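Local coordinates for protein aminotransferase (Bacillus subtilis, PDB 6L1N) that probably transfers amino groups with pyridoxal 5'-phosphate as cofactor, as an enzyme of the bac operon that makes the dipeptide antibiotic bacilysin, at residues A[109-114]-A[133-138]; A[123-128]-A[358-363]. All blocks are in the same frame, centred on the assembly; numbering follows the deposited sequence.

How the interactions relate
Strand 120-125 ties the two contacts together: it lies between helices 103-114 and 131-137 in the chain, and these two helices make interaction 1, while the strand's end and the turn after it make interaction 2 against the loop 358-363. The contacts also touch directly, Ile135 CD1 lying 3.3 Å from Val123 CG2, although their centres are about 19 Å apart. Interaction 1 is wholly buried and slight, with 198 Å² between two helices, a methyl packed on backbone and no clear hydrogen bond across. Interaction 2 is also mostly buried but reaches solvent at Ser360. It buries 345 Å² and relies on four hydrogen bonds, mostly of side-chain amides, and its first segment ends at Tyr128, which stacks on the cofactor.

Interaction 1: residues A[109-114]-A[133-138]; sequences VLTQCL and SGITMA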
loop_
_atom_site.group_PDB
_atom_site.type_symbol
_atom_site.label_atom_id
_atom_site.label_comp_id
_atom_site.label_asym_id
_atom_site.label_seq_id
_atom_site.Cartn_x
_atom_site.Cartn_y
_atom_site.Cartn_z
ATOM N N VAL A 109 2.469 4.311 7.493
ATOM C CA VAL A 109 1.245 4.048 8.275
ATOM C C VAL A 109 1.458 4.268 9.785
ATOM O O VAL A 109 0.646 4.903 10.453
ATOM C CB VAL A 109 0.724 2.611 8.003
ATOM C CG1 VAL A 109 -0.456 2.263 8.901
ATOM C CG2 VAL A 109 0.309 2.453 6.552
ATOM N N LEU A 110 2.521 3.728 10.325
ATOM C CA LEU A 110 2.871 3.946 11.735
ATOM C C LEU A 110 2.948 5.421 12.091
ATOM O O LEU A 110 2.378 5.852 13.111
ATOM C CB LEU A 110 4.204 3.254 12.098
ATOM C CG LEU A 110 4.107 1.763 12.282
ATOM C CD1 LEU A 110 5.481 1.100 12.349
ATOM C CD2 LEU A 110 3.369 1.454 13.601
ATOM N N THR A 111 3.595 6.215 11.231
ATOM C CA THR A 111 3.693 7.605 11.432
ATOM C C THR A 111 2.337 8.335 11.421
ATOM O O THR A 111 2.082 9.185 12.298
ATOM C CB THR A 111 4.695 8.228 10.421
ATOM O OG1 THR A 111 5.966 7.553 10.588
ATOM C CG2 THR A 111 4.887 9.637 10.775
ATOM N N GLN A 112 1.484 8.028 10.437
ATOM C CA GLN A 112 0.157 8.640 10.352
ATOM C C GLN A 112 -0.724 8.280 11.583
ATOM O O GLN A 112 -1.575 9.075 12.016
ATOM C CB GLN A 112 -0.587 8.210 9.068
ATOM C CG GLN A 112 0.099 8.513 7.716
ATOM C CD GLN A 112 0.833 9.838 7.671
ATOM O OE1 GLN A 112 2.076 9.882 7.630
ATOM N NE2 GLN A 112 0.102 10.912 7.600
ATOM N N CYS A 113 -0.514 7.102 12.150
ATOM C CA CYS A 113 -1.289 6.665 13.316
ATOM C C CYS A 113 -0.789 7.228 14.639
ATOM O O CYS A 113 -1.503 7.131 15.638
ATOM C CB CYS A 113 -1.239 5.142 13.438
ATOM S SG CYS A 113 -2.021 4.338 12.082
ATOM N N LEU A 114 0.445 7.724 14.648
ATOM C CA LEU A 114 1.142 8.130 15.854
ATOM C C LEU A 114 1.464 9.624 16.018
ATOM O O LEU A 114 1.725 10.053 17.128
ATOM C CB LEU A 114 2.407 7.304 16.022
ATOM C CG LEU A 114 2.132 5.845 16.395
ATOM C CD1 LEU A 114 3.424 5.062 16.493
ATOM C CD2 LEU A 114 1.404 5.788 17.723
ATOM N N SER A 133 9.335 11.244 5.175
ATOM C CA SER A 133 8.181 11.203 4.319
ATOM C C SER A 133 6.899 11.160 5.093
ATOM O O SER A 133 6.038 11.996 4.867
ATOM C CB SER A 133 8.259 10.043 3.351
ATOM O OG SER A 133 9.270 10.305 2.420
ATOM N N GLY A 134 6.785 10.220 6.031
ATOM C CA GLY A 134 5.577 10.126 6.833
ATOM C C GLY A 134 5.401 11.364 7.730
ATOM O O GLY A 134 4.287 11.822 7.942
ATOM N N ILE A 135 6.512 11.861 8.254
ATOM C CA ILE A 135 6.549 13.011 9.161
ATOM C C ILE A 135 6.027 14.214 8.423
ATOM O O ILE A 135 5.199 14.964 8.964
ATOM C CB ILE A 135 7.976 13.272 9.651
ATOM C CG1 ILE A 135 8.389 12.151 10.598
ATOM C CG2 ILE A 135 8.124 14.651 10.332
ATOM C CD1 ILE A 135 9.853 12.179 10.913
ATOM N N THR A 136 6.513 14.387 7.189
ATOM C CA THR A 136 6.048 15.430 6.302
ATOM C C THR A 136 4.578 15.299 6.005
ATOM O O THR A 136 3.828 16.274 6.156
ATOM C CB THR A 136 6.844 15.432 4.996
ATOM O OG1 THR A 136 8.195 15.698 5.336
ATOM C CG2 THR A 136 6.355 16.489 4.054
ATOM N N MET A 137 4.145 14.108 5.624
ATOM C CA MET A 137 2.745 13.903 5.303
ATOM C C MET A 137 1.834 14.127 6.495
ATOM O O MET A 137 0.707 14.597 6.332
ATOM C CB MET A 137 2.500 12.531 4.660
ATOM C CG MET A 137 3.103 12.397 3.249
ATOM S SD MET A 137 2.555 13.669 2.082
ATOM C CE MET A 137 0.798 13.286 1.996
ATOM N N ALA A 138 2.341 13.849 7.686
ATOM C CA ALA A 138 1.606 14.129 8.933
ATOM C C ALA A 138 1.664 15.602 9.383
ATOM O O ALA A 138 1.105 15.954 10.395
ATOM C CB ALA A 138 2.081 13.224 10.030
#
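The methyl CG2 of Thr111 presses on the bare backbone of Gly134, lying 3.5 Å from Gly134 C and 3.7 Å from Ile135 N. Gly134 contributes no side chain, and the CA atoms of Thr111 and Gly134 come within 5.6 Å. The methyl reaches this place because CG2 is anti to the backbone N of Thr111. OG1 then falls beside that N, where it bonds back to Leu107 O one turn earlier, so the hydroxyl is satisfied within its own helix and Thr111 offers its methyl to the partner. One residue on, the bent chain of Gln112 carries its carboxamide across the last turn of the other helix, near Gly134 O, the CB of Met137 and the methyl of Ala138. Gly134 O accepts the helical bond from Ala138 N at 2.8 Å. The axes of the two helical segments approach to 8.5 Å, their directions 35° apart. Farther out, Thr111 and Ile135 both rest on Phe172 of strand 168-174, which places the two helices on the same face of the sheet. On the side of the second subunit, Gln112 packs on its Arg139 and Met137 on its Gln112. This is the side-by-side helix layer over the mixed seven-stranded sheet of the large domain of class I aminotransferases, and helix 103-114 begins at Gly103 and Lys104, which probably bind the cofactor.

Interaction 2: residues A[123-128]-A[358-363]; sequences VPNPGY and FGSNGK. With PLP (pyridoxal-5'-phosphate), chain D; GLY (glycine), chain C.
A cis peptide bond joins Asn125 to Pro126, and the backbone turns there against the loop 358-363. The side chain of Asn125 and its backbone carbonyl both face Asn361. With CG anti to the backbone N (chi1 173°), the Asn125 amide extends into the loop: OD1 accepts a bond from Asn361 N at 2.9 Å, and ND2 donates to Ser360 OG at 3.3 Å, with the oxygen close to the amide plane. In return Asn361 ND2 binds Asn125 O at 3.0 Å, coming from above the carbonyl plane. The two side chains cross at about a right angle, and their amide planes are 36° apart. Glu144 OE1 is a second acceptor for Asn125 ND2 and helps to fix the rotation of the amide. The contact bridges the two domains of the aminotransferase fold, since strand 120-125 belongs to the seven-stranded sheet of the large domain, whereas 358-363 links strands 350-354 and 365-369 of the smaller four-stranded sheet. Beyond the proline, Phe358 O is gripped from several directions. Gly127 N meets it on a lone pair at 2.9 Å, Pro126 CA makes a C-H...O contact, and a water lies within bonding distance of both Phe358 O and Pro124 O. Pro126 CB also packs on Phe358 CB at 3.7 Å. The Phe358 ring turns its edge to Gly127 O, which lies in the ring plane. After Gly127, Tyr128 lays one ring face over the pyridine of the pyridoxal phosphate, CE1 being 3.6 Å from PLP C3. The same CE1 is 3.5 Å from CA of the bound glycine, a ligand hydrogen-bonded to Arg367 and Tyr209.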
loop_
_atom_site.group_PDB
_atom_site.type_symbol
_atom_site.label_atom_id
_atom_site.label_comp_id
_atom_site.label_asym_id
_atom_site.label_seq_id
_atom_site.Cartn_x
_atom_site.Cartn_y
_atom_site.Cartn_z
ATOM N N VAL A 123 14.409 12.053 14.697
ATOM C CA VAL A 123 14.887 11.265 13.572
ATOM C C VAL A 123 16.420 11.221 13.592
ATOM O O VAL A 123 17.056 12.236 13.795
ATOM C CB VAL A 123 14.362 11.886 12.263
ATOM C CG1 VAL A 123 15.071 11.377 11.038
ATOM C CG2 VAL A 123 12.873 11.589 12.153
ATOM N N PRO A 124 17.012 10.047 13.430
ATOM C CA PRO A 124 18.500 9.909 13.451
ATOM C C PRO A 124 19.187 10.562 12.238
ATOM O O PRO A 124 18.608 10.575 11.161
ATOM C CB PRO A 124 18.691 8.389 13.477
ATOM C CG PRO A 124 17.536 7.882 12.725
ATOM C CD PRO A 124 16.367 8.788 13.122
ATOM N N ASN A 125 20.377 11.156 12.429
ATOM C CA ASN A 125 21.108 11.799 11.351
ATOM C C ASN A 125 22.590 11.361 11.485
ATOM O O ASN A 125 23.262 11.818 12.400
ATOM C CB ASN A 125 20.971 13.332 11.458
ATOM C CG ASN A 125 21.847 14.094 10.478
ATOM O OD1 ASN A 125 22.523 13.541 9.584
ATOM N ND2 ASN A 125 21.842 15.385 10.636
ATOM N N PRO A 126 23.081 10.472 10.613
ATOM C CA PRO A 126 22.413 10.036 9.370
ATOM C C PRO A 126 21.323 8.986 9.608
ATOM O O PRO A 126 21.305 8.346 10.613
ATOM C CB PRO A 126 23.540 9.436 8.546
ATOM C CG PRO A 126 24.549 8.974 9.556
ATOM C CD PRO A 126 24.477 10.000 10.667
ATOM N N GLY A 127 20.401 8.876 8.684
ATOM C CA GLY A 127 19.364 7.840 8.736
ATOM C C GLY A 127 18.595 7.691 7.436
ATOM O O GLY A 127 18.682 8.519 6.509
ATOM N N TYR A 128 17.796 6.638 7.408
ATOM C CA TYR A 128 16.986 6.298 6.277
ATOM C C TYR A 128 16.093 7.511 5.880
ATOM O O TYR A 128 15.337 8.042 6.727
ATOM C CB TYR A 128 16.146 5.077 6.647
ATOM C CG TYR A 128 15.364 4.469 5.501
ATOM C CD1 TYR A 128 15.986 4.058 4.330
ATOM C CD2 TYR A 128 13.988 4.216 5.625
ATOM C CE1 TYR A 128 15.258 3.500 3.285
ATOM C CE2 TYR A 128 13.278 3.660 4.594
ATOM C CZ TYR A 128 13.908 3.283 3.437
ATOM O OH TYR A 128 13.159 2.735 2.413
ATOM N N PHE A 358 21.345 10.848 3.478
ATOM C CA PHE A 358 20.941 10.395 4.797
ATOM C C PHE A 358 20.934 11.509 5.835
ATOM O O PHE A 358 20.712 11.243 7.029
ATOM C CB PHE A 358 21.821 9.176 5.249
ATOM C CG PHE A 358 21.902 8.101 4.184
ATOM C CD1 PHE A 358 20.882 7.171 4.048
ATOM C CD2 PHE A 358 22.931 8.125 3.236
ATOM C CE1 PHE A 358 20.931 6.246 3.019
ATOM C CE2 PHE A 358 22.988 7.197 2.202
ATOM C CZ PHE A 358 21.954 6.281 2.083
ATOM N N GLY A 359 21.120 12.751 5.418
ATOM C CA GLY A 359 21.169 13.869 6.372
ATOM C C GLY A 359 22.502 14.550 6.284
ATOM O O GLY A 359 23.451 14.019 5.656
ATOM N N SER A 360 22.605 15.730 6.927
ATOM C CA SER A 360 23.806 16.545 6.870
ATOM C C SER A 360 25.043 15.906 7.530
ATOM O O SER A 360 26.207 16.203 7.163
ATOM C CB SER A 360 23.495 17.928 7.457
ATOM O OG SER A 360 23.134 17.790 8.827
ATOM N N ASN A 361 24.829 15.007 8.479
ATOM C CA ASN A 361 25.929 14.215 9.041
ATOM C C ASN A 361 26.512 13.147 8.080
ATOM O O ASN A 361 27.518 12.534 8.365
ATOM C CB ASN A 361 25.525 13.556 10.371
ATOM C CG ASN A 361 25.651 14.502 11.537
ATOM O OD1 ASN A 361 26.529 15.365 11.543
ATOM N ND2 ASN A 361 24.776 14.361 12.530
ATOM N N GLY A 362 25.851 12.925 6.959
ATOM C CA GLY A 362 26.366 12.111 5.900
ATOM C C GLY A 362 27.369 12.824 5.003
ATOM O O GLY A 362 27.955 12.228 4.156
ATOM N N LYS A 363 27.636 14.097 5.246
ATOM C CA LYS A 363 28.667 14.797 4.473
ATOM C C LYS A 363 30.028 14.060 4.462
ATOM O O LYS A 363 30.489 13.454 5.446
ATOM C CB LYS A 363 28.884 16.222 5.020
ATOM C CG LYS A 363 29.427 16.265 6.439
ATOM C CD LYS A 363 29.595 17.688 6.948
ATOM C CE LYS A 363 30.033 17.710 8.411
ATOM N NZ LYS A 363 29.100 16.984 9.345
HETATM N N1 PLP D . 14.112 0.616 6.569
HETATM C C2 PLP D . 15.351 0.708 6.204
HETATM C C2A PLP D . 16.388 1.261 7.136
HETATM C C3 PLP D . 15.776 0.293 4.870
HETATM O O3 PLP D . 17.015 0.376 4.480
HETATM C C4 PLP D . 14.756 -0.229 3.999
HETATM C C4A PLP D . 15.075 -0.669 2.646
HETATM C C5 PLP D . 13.397 -0.296 4.531
HETATM C C6 PLP D . 13.162 0.154 5.813
HETATM C C5A PLP D . 12.252 -0.790 3.689
HETATM O O4P PLP D . 12.404 -1.775 2.736
HETATM P P PLP D . 11.153 -2.532 2.179
HETATM O O1P PLP D . 10.221 -1.537 1.901
HETATM O O2P PLP D . 11.647 -3.072 1.010
HETATM O O3P PLP D . 10.699 -3.461 3.168
HETATM N N GLY C . 17.404 -0.364 1.322
HETATM C CA GLY C . 17.204 1.023 1.786
HETATM C C GLY C . 18.104 1.881 0.959
HETATM O O GLY C . 18.316 3.037 1.262
HETATM O OXT GLY C . 18.608 1.395 -0.054
HETATM O O HOH W 1 18.354 11.868 8.808
#